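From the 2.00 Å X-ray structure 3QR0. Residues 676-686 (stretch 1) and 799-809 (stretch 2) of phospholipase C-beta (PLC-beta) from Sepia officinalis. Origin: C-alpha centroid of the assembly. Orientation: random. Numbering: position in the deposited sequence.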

ATOM      1  N   TYR A 676     -16.321   2.217  -0.017  1.00 23.31           N
ATOM      2  CA  TYR A 676     -16.177   2.808   1.316  1.00 23.18           C
ATOM      3  C   TYR A 676     -15.969   4.303   1.165  1.00 23.11           C
ATOM      4  O   TYR A 676     -15.138   4.746   0.368  1.00 22.82           O
ATOM      5  CB  TYR A 676     -14.987   2.202   2.083  1.00 22.76           C
ATOM      6  CG  TYR A 676     -14.773   0.741   1.808  1.00 22.51           C
ATOM      7  CD1 TYR A 676     -15.610  -0.222   2.358  1.00 23.93           C
ATOM      8  CD2 TYR A 676     -13.747   0.317   0.976  1.00 22.53           C
ATOM      9  CE1 TYR A 676     -15.429  -1.577   2.087  1.00 23.11           C
ATOM     10  CE2 TYR A 676     -13.558  -1.031   0.700  1.00 23.14           C
ATOM     11  CZ  TYR A 676     -14.399  -1.974   1.263  1.00 22.40           C
ATOM     12  OH  TYR A 676     -14.211  -3.314   0.989  1.00 22.49           O
ATOM     13  N   GLY A 677     -16.729   5.075   1.927  1.00 23.31           N
ATOM     14  CA  GLY A 677     -16.631   6.531   1.907  1.00 23.29           C
ATOM     15  C   GLY A 677     -17.514   7.072   3.002  1.00 23.55           C
ATOM     16  O   GLY A 677     -17.485   6.566   4.116  1.00 23.78           O
ATOM     17  N   LEU A 678     -18.325   8.079   2.691  1.00 23.99           N
ATOM     18  CA  LEU A 678     -19.362   8.509   3.619  1.00 24.36           C
ATOM     19  C   LEU A 678     -20.281   7.325   3.917  1.00 24.51           C
ATOM     20  O   LEU A 678     -20.415   6.422   3.086  1.00 24.29           O
ATOM     21  CB  LEU A 678     -20.182   9.668   3.049  1.00 24.76           C
ATOM     22  CG  LEU A 678     -19.503  11.040   2.923  1.00 24.74           C
ATOM     23  CD1 LEU A 678     -20.547  12.085   2.557  1.00 24.74           C
ATOM     24  CD2 LEU A 678     -18.788  11.434   4.204  1.00 25.13           C
ATOM     25  N   PRO A 679     -20.913   7.317   5.101  1.00 24.67           N
ATOM     26  CA  PRO A 679     -21.839   6.235   5.422  1.00 25.10           C
ATOM     27  C   PRO A 679     -22.876   5.995   4.323  1.00 25.59           C
ATOM     28  O   PRO A 679     -23.136   4.847   3.974  1.00 25.64           O
ATOM     29  CB  PRO A 679     -22.505   6.717   6.714  1.00 25.30           C
ATOM     30  CG  PRO A 679     -21.486   7.570   7.356  1.00 25.14           C
ATOM     31  CD  PRO A 679     -20.729   8.234   6.241  1.00 24.84           C
ATOM     32  N   THR A 680     -23.431   7.070   3.764  1.00 26.09           N
ATOM     33  CA  THR A 680     -24.432   6.960   2.693  1.00 26.72           C
ATOM     34  C   THR A 680     -23.874   6.363   1.388  1.00 26.40           C
ATOM     35  O   THR A 680     -24.639   5.879   0.554  1.00 26.98           O
ATOM     36  CB  THR A 680     -25.085   8.334   2.390  1.00 27.08           C
ATOM     37  OG1 THR A 680     -26.305   8.144   1.661  1.00 28.41           O
ATOM     38  CG2 THR A 680     -24.143   9.235   1.596  1.00 25.87           C
ATOM     39  N   ASP A 681     -22.554   6.403   1.215  1.00 25.84           N
ATOM     40  CA  ASP A 681     -21.893   5.862   0.022  1.00 25.62           C
ATOM     41  C   ASP A 681     -21.199   4.522   0.272  1.00 25.39           C
ATOM     42  O   ASP A 681     -20.590   3.959  -0.641  1.00 25.60           O
ATOM     43  CB  ASP A 681     -20.843   6.854  -0.492  1.00 25.27           C
ATOM     44  CG  ASP A 681     -21.446   8.161  -0.980  1.00 25.95           C
ATOM     45  OD1 ASP A 681     -22.613   8.156  -1.412  1.00 26.88           O
ATOM     46  OD2 ASP A 681     -20.745   9.195  -0.939  1.00 25.86           O
ATOM     47  N   THR A 682     -21.271   4.015   1.498  1.00 24.99           N
ATOM     48  CA  THR A 682     -20.563   2.794   1.846  1.00 24.40           C
ATOM     49  C   THR A 682     -21.439   1.576   1.550  1.00 24.68           C
ATOM     50  O   THR A 682     -22.552   1.474   2.049  1.00 25.38           O
ATOM     51  CB  THR A 682     -20.108   2.831   3.311  1.00 24.30           C
ATOM     52  OG1 THR A 682     -19.153   3.888   3.465  1.00 23.71           O
ATOM     53  CG2 THR A 682     -19.479   1.508   3.723  1.00 23.93           C
ATOM     54  N   VAL A 683     -20.924   0.674   0.718  1.00 24.36           N
ATOM     55  CA  VAL A 683     -21.648  -0.511   0.273  1.00 24.77           C
ATOM     56  C   VAL A 683     -20.778  -1.745   0.481  1.00 24.69           C
ATOM     57  O   VAL A 683     -19.731  -1.899  -0.167  1.00 24.19           O
ATOM     58  CB  VAL A 683     -22.020  -0.407  -1.223  1.00 25.14           C
ATOM     59  CG1 VAL A 683     -22.737  -1.676  -1.689  1.00 25.80           C
ATOM     60  CG2 VAL A 683     -22.883   0.829  -1.482  1.00 24.49           C
ATOM     61  N   ARG A 684     -21.210  -2.608   1.398  1.00 25.10           N
ATOM     62  CA  ARG A 684     -20.531  -3.868   1.669  1.00 25.09           C
ATOM     63  C   ARG A 684     -21.476  -5.056   1.527  1.00 25.78           C
ATOM     64  O   ARG A 684     -22.665  -4.948   1.820  1.00 25.55           O
ATOM     65  CB  ARG A 684     -19.947  -3.848   3.074  1.00 24.65           C
ATOM     66  CG  ARG A 684     -18.858  -2.803   3.254  1.00 24.44           C
ATOM     67  CD  ARG A 684     -18.000  -3.105   4.461  1.00 23.90           C
ATOM     68  NE  ARG A 684     -17.212  -4.318   4.276  1.00 24.26           N
ATOM     69  CZ  ARG A 684     -16.538  -4.944   5.239  1.00 25.25           C
ATOM     70  NH1 ARG A 684     -16.533  -4.477   6.487  1.00 25.63           N
ATOM     71  NH2 ARG A 684     -15.863  -6.045   4.951  1.00 25.64           N
ATOM     72  N   LYS A 685     -20.921  -6.184   1.083  1.00 26.30           N
ATOM     73  CA  LYS A 685     -21.640  -7.457   0.968  1.00 27.45           C
ATOM     74  C   LYS A 685     -22.909  -7.353   0.117  1.00 28.23           C
ATOM     75  O   LYS A 685     -23.936  -7.939   0.459  1.00 29.23           O
ATOM     76  CB  LYS A 685     -21.997  -8.012   2.357  1.00 28.06           C
ATOM     77  CG  LYS A 685     -20.829  -8.154   3.314  1.00 28.30           C
ATOM     78  CD  LYS A 685     -19.809  -9.189   2.846  1.00 29.60           C
ATOM     79  CE  LYS A 685     -18.735  -9.410   3.914  1.00 30.13           C
ATOM     80  NZ  LYS A 685     -17.524 -10.106   3.388  1.00 30.61           N
ATOM     81  N   LYS A 686     -22.831  -6.610  -0.984  1.00 28.07           N
ATOM     82  CA  LYS A 686     -23.972  -6.436  -1.889  1.00 28.97           C
ATOM     83  C   LYS A 686     -23.731  -7.086  -3.254  1.00 28.44           C
ATOM     84  O   LYS A 686     -24.640  -7.700  -3.804  1.00 28.87           O
ATOM     85  CB  LYS A 686     -24.281  -4.947  -2.073  1.00 29.11           C
ATOM     86  CG  LYS A 686     -25.512  -4.658  -2.934  1.00 31.48           C
ATOM     87  CD  LYS A 686     -25.749  -3.155  -3.086  1.00 33.40           C
ATOM     88  CE  LYS A 686     -27.056  -2.869  -3.822  1.00 35.84           C
ATOM     89  NZ  LYS A 686     -27.470  -1.441  -3.682  1.00 37.93           N
ATOM     90  N   ALA A 799     -26.946   4.115  13.423  1.00 30.06           N
ATOM     91  CA  ALA A 799     -27.485   3.212  12.403  1.00 30.10           C
ATOM     92  C   ALA A 799     -26.762   3.367  11.068  1.00 29.32           C
ATOM     93  O   ALA A 799     -26.474   2.374  10.399  1.00 28.88           O
ATOM     94  CB  ALA A 799     -28.987   3.445  12.224  1.00 30.97           C
ATOM     95  N   ALA A 800     -26.473   4.612  10.687  1.00 28.77           N
ATOM     96  CA  ALA A 800     -25.706   4.896   9.471  1.00 28.42           C
ATOM     97  C   ALA A 800     -24.352   4.190   9.480  1.00 27.83           C
ATOM     98  O   ALA A 800     -23.899   3.715   8.441  1.00 27.10           O
ATOM     99  CB  ALA A 800     -25.506   6.397   9.295  1.00 28.15           C
ATOM    100  N   LEU A 801     -23.725   4.111  10.654  1.00 27.97           N
ATOM    101  CA  LEU A 801     -22.391   3.509  10.779  1.00 27.80           C
ATOM    102  C   LEU A 801     -22.384   1.983  10.656  1.00 28.05           C
ATOM    103  O   LEU A 801     -21.314   1.386  10.532  1.00 27.66           O
ATOM    104  CB  LEU A 801     -21.729   3.928  12.091  1.00 27.72           C
ATOM    105  CG  LEU A 801     -21.375   5.413  12.193  1.00 28.13           C
ATOM    106  CD1 LEU A 801     -20.902   5.725  13.600  1.00 28.50           C
ATOM    107  CD2 LEU A 801     -20.309   5.817  11.156  1.00 27.82           C
ATOM    108  N   CYS A 802     -23.564   1.361  10.687  1.00 28.96           N
ATOM    109  CA  CYS A 802     -23.685  -0.080  10.443  1.00 29.32           C
ATOM    110  C   CYS A 802     -23.242  -0.481   9.029  1.00 28.74           C
ATOM    111  O   CYS A 802     -22.799  -1.608   8.825  1.00 28.58           O
ATOM    112  CB  CYS A 802     -25.116  -0.560  10.700  1.00 30.24           C
ATOM    113  SG  CYS A 802     -25.600  -0.521  12.453  1.00 32.75           S
ATOM    114  N   ALA A 803     -23.343   0.439   8.066  1.00 28.17           N
ATOM    115  CA  ALA A 803     -22.893   0.172   6.686  1.00 27.82           C
ATOM    116  C   ALA A 803     -21.429  -0.283   6.576  1.00 26.92           C
ATOM    117  O   ALA A 803     -21.070  -0.959   5.618  1.00 26.85           O
ATOM    118  CB  ALA A 803     -23.115   1.402   5.807  1.00 27.54           C
ATOM    119  N   PHE A 804     -20.592   0.102   7.537  1.00 26.86           N
ATOM    120  CA  PHE A 804     -19.167  -0.273   7.539  1.00 26.38           C
ATOM    121  C   PHE A 804     -18.872  -1.683   8.048  1.00 26.88           C
ATOM    122  O   PHE A 804     -17.780  -2.216   7.805  1.00 25.98           O
ATOM    123  CB  PHE A 804     -18.375   0.728   8.375  1.00 25.95           C
ATOM    124  CG  PHE A 804     -18.379   2.106   7.803  1.00 25.84           C
ATOM    125  CD1 PHE A 804     -17.492   2.449   6.787  1.00 25.39           C
ATOM    126  CD2 PHE A 804     -19.277   3.056   8.257  1.00 25.20           C
ATOM    127  CE1 PHE A 804     -17.500   3.726   6.242  1.00 25.33           C
ATOM    128  CE2 PHE A 804     -19.285   4.333   7.720  1.00 26.05           C
ATOM    129  CZ  PHE A 804     -18.401   4.671   6.715  1.00 25.21           C
ATOM    130  N   GLU A 805     -19.832  -2.285   8.748  1.00 27.84           N
ATOM    131  CA  GLU A 805     -19.603  -3.572   9.403  1.00 28.73           C
ATOM    132  C   GLU A 805     -19.492  -4.702   8.389  1.00 28.99           C
ATOM    133  O   GLU A 805     -19.965  -4.583   7.252  1.00 29.04           O
ATOM    134  CB  GLU A 805     -20.715  -3.876  10.413  1.00 29.73           C
ATOM    135  CG  GLU A 805     -20.782  -2.904  11.586  1.00 31.26           C
ATOM    136  CD  GLU A 805     -19.542  -2.943  12.470  1.00 33.35           C
ATOM    137  OE1 GLU A 805     -18.968  -4.038  12.651  1.00 35.23           O
ATOM    138  OE2 GLU A 805     -19.138  -1.876  12.985  1.00 33.95           O
ATOM    139  N   ASP A 806     -18.860  -5.794   8.811  1.00 29.59           N
ATOM    140  CA  ASP A 806     -18.710  -6.990   7.975  1.00 30.38           C
ATOM    141  C   ASP A 806     -20.057  -7.612   7.577  1.00 31.34           C
ATOM    142  O   ASP A 806     -20.144  -8.287   6.554  1.00 31.96           O
ATOM    143  CB  ASP A 806     -17.840  -8.040   8.685  1.00 30.54           C
ATOM    144  CG  ASP A 806     -16.367  -7.646   8.760  1.00 30.69           C
ATOM    145  OD1 ASP A 806     -15.972  -6.561   8.264  1.00 30.66           O
ATOM    146  OD2 ASP A 806     -15.583  -8.443   9.319  1.00 31.69           O
ATOM    147  N   ASP A 807     -21.090  -7.391   8.390  1.00 32.13           N
ATOM    148  CA  ASP A 807     -22.461  -7.798   8.071  1.00 33.02           C
ATOM    149  C   ASP A 807     -23.404  -6.632   8.405  1.00 33.29           C
ATOM    150  O   ASP A 807     -23.963  -6.576   9.504  1.00 32.99           O
ATOM    151  CB  ASP A 807     -22.831  -9.062   8.855  1.00 33.74           C
ATOM    152  CG  ASP A 807     -24.194  -9.627   8.464  1.00 35.25           C
ATOM    153  OD1 ASP A 807     -24.994  -8.926   7.808  1.00 35.35           O
ATOM    154  OD2 ASP A 807     -24.473 -10.788   8.842  1.00 38.34           O
ATOM    155  N   PRO A 808     -23.563  -5.682   7.459  1.00 33.37           N
ATOM    156  CA  PRO A 808     -24.317  -4.455   7.713  1.00 33.96           C
ATOM    157  C   PRO A 808     -25.745  -4.689   8.190  1.00 35.26           C
ATOM    158  O   PRO A 808     -26.184  -4.041   9.137  1.00 35.55           O
ATOM    159  CB  PRO A 808     -24.318  -3.747   6.349  1.00 33.62           C
ATOM    160  CG  PRO A 808     -23.118  -4.265   5.657  1.00 33.01           C
ATOM    161  CD  PRO A 808     -22.975  -5.687   6.106  1.00 32.96           C
ATOM    162  N   ASP A 809     -26.455  -5.607   7.542  1.00 36.44           N
ATOM    163  CA  ASP A 809     -27.846  -5.905   7.905  1.00 38.08           C
ATOM    164  C   ASP A 809     -27.971  -6.455   9.327  1.00 38.69           C
ATOM    165  O   ASP A 809     -28.832  -6.018  10.090  1.00 38.82           O
ATOM    166  CB  ASP A 809     -28.465  -6.882   6.896  1.00 38.81           C
ATOM    167  CG  ASP A 809     -28.633  -6.266   5.510  1.00 40.09           C
ATOM    168  OD1 ASP A 809     -28.682  -5.020   5.409  1.00 41.14           O
ATOM    169  OD2 ASP A 809     -28.712  -7.024   4.519  1.00 41.85           O
TER
HETATM  170  O   HOH W   1     -25.263   4.146   6.084  1.00 33.35           O
HETATM  171  O   HOH W   2     -22.803  -1.348   3.483  1.00 22.08           O

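Two irregular segments, at least 119 residues apart in sequence wherever they touch, run side by side in the same general direction: Pro679 lies nearest Ala800, Thr682 nearest Ala803, and Lys685 nearest Asp807, with CA-CA distances of 5.8, 6.0 and 7.2 Å. Stretch 1 makes a short 3-10 turn at 679-681, passes through a weakly bonded strand around 683-684 and turns a corner at Lys685. Stretch 2 enters as a helix, keeps helical torsions through 801-804 without the regular bonds, and starts a new helix at Pro808, with Asp807 as its N-cap.

No direct backbone-to-backbone hydrogen bond joins the segments; water does that work. One water donates to Ala800 O (2.8 Å) and, weakly, to Pro679 O (3.1 Å). A second accepts from Arg684 N (2.9 Å) and donates to Thr682 O (3.2 Å) and Ala803 O (2.8 Å), serving polar backbone atoms that do not reach each other directly.

At the end where the backbones come closest, the contacts are apolar. Pro679 CB meets Ala800 CB at 4.0 Å, while Pro679 CG lies 4.3 Å from Leu801 CD2 and 3.9 Å from Phe804 CE2. The CA-to-CB bond of Phe804 points away from stretch 1, yet its chi1 in the m well brings the ring end back against it. Thr682 CG2 sits over one ring face, 4.2 Å from the centroid of the Phe804 ring, in a CH-pi contact; Gly677 O approaches the edge, 3.3 Å from Phe804 CZ, where the ring hydrogens carry slight positive charge.

Thr682 also shows how a polar side chain can serve an apolar contact. Its OG1 accepts from Gly677 N (3.1 Å) and donates to Leu678 O (2.9 Å), both within stretch 1, and also rests against the ring, with Thr682 OG1 3.2 Å from Phe804 CE1, while CG2 makes the CH-pi contact over the face.

Arg684 makes every direct hydrogen bond between the stretches. Its NH1 donates to Phe804 O (2.9 Å, near the guanidinium plane) and to Asp806 OD1 (2.8 Å), the latter a salt bridge that joins charge attraction to hydrogen bonding; Arg684 NH2 adds a weak bond to the same Asp806 OD1 at 3.4 Å. One group thus ties down both a main-chain carbonyl and a carboxylate. Nearer the backbone, Arg684 CB packs 4.1 Å from Pro808 CG, and Lys685 CE rests 3.2 Å from Asp806 O, while the lysine's NZ bonds elsewhere in the structure.

The rule is economical: alanines sit where the backbones come closest, one aromatic ring packs against the turn, and one arginine fastens the far end.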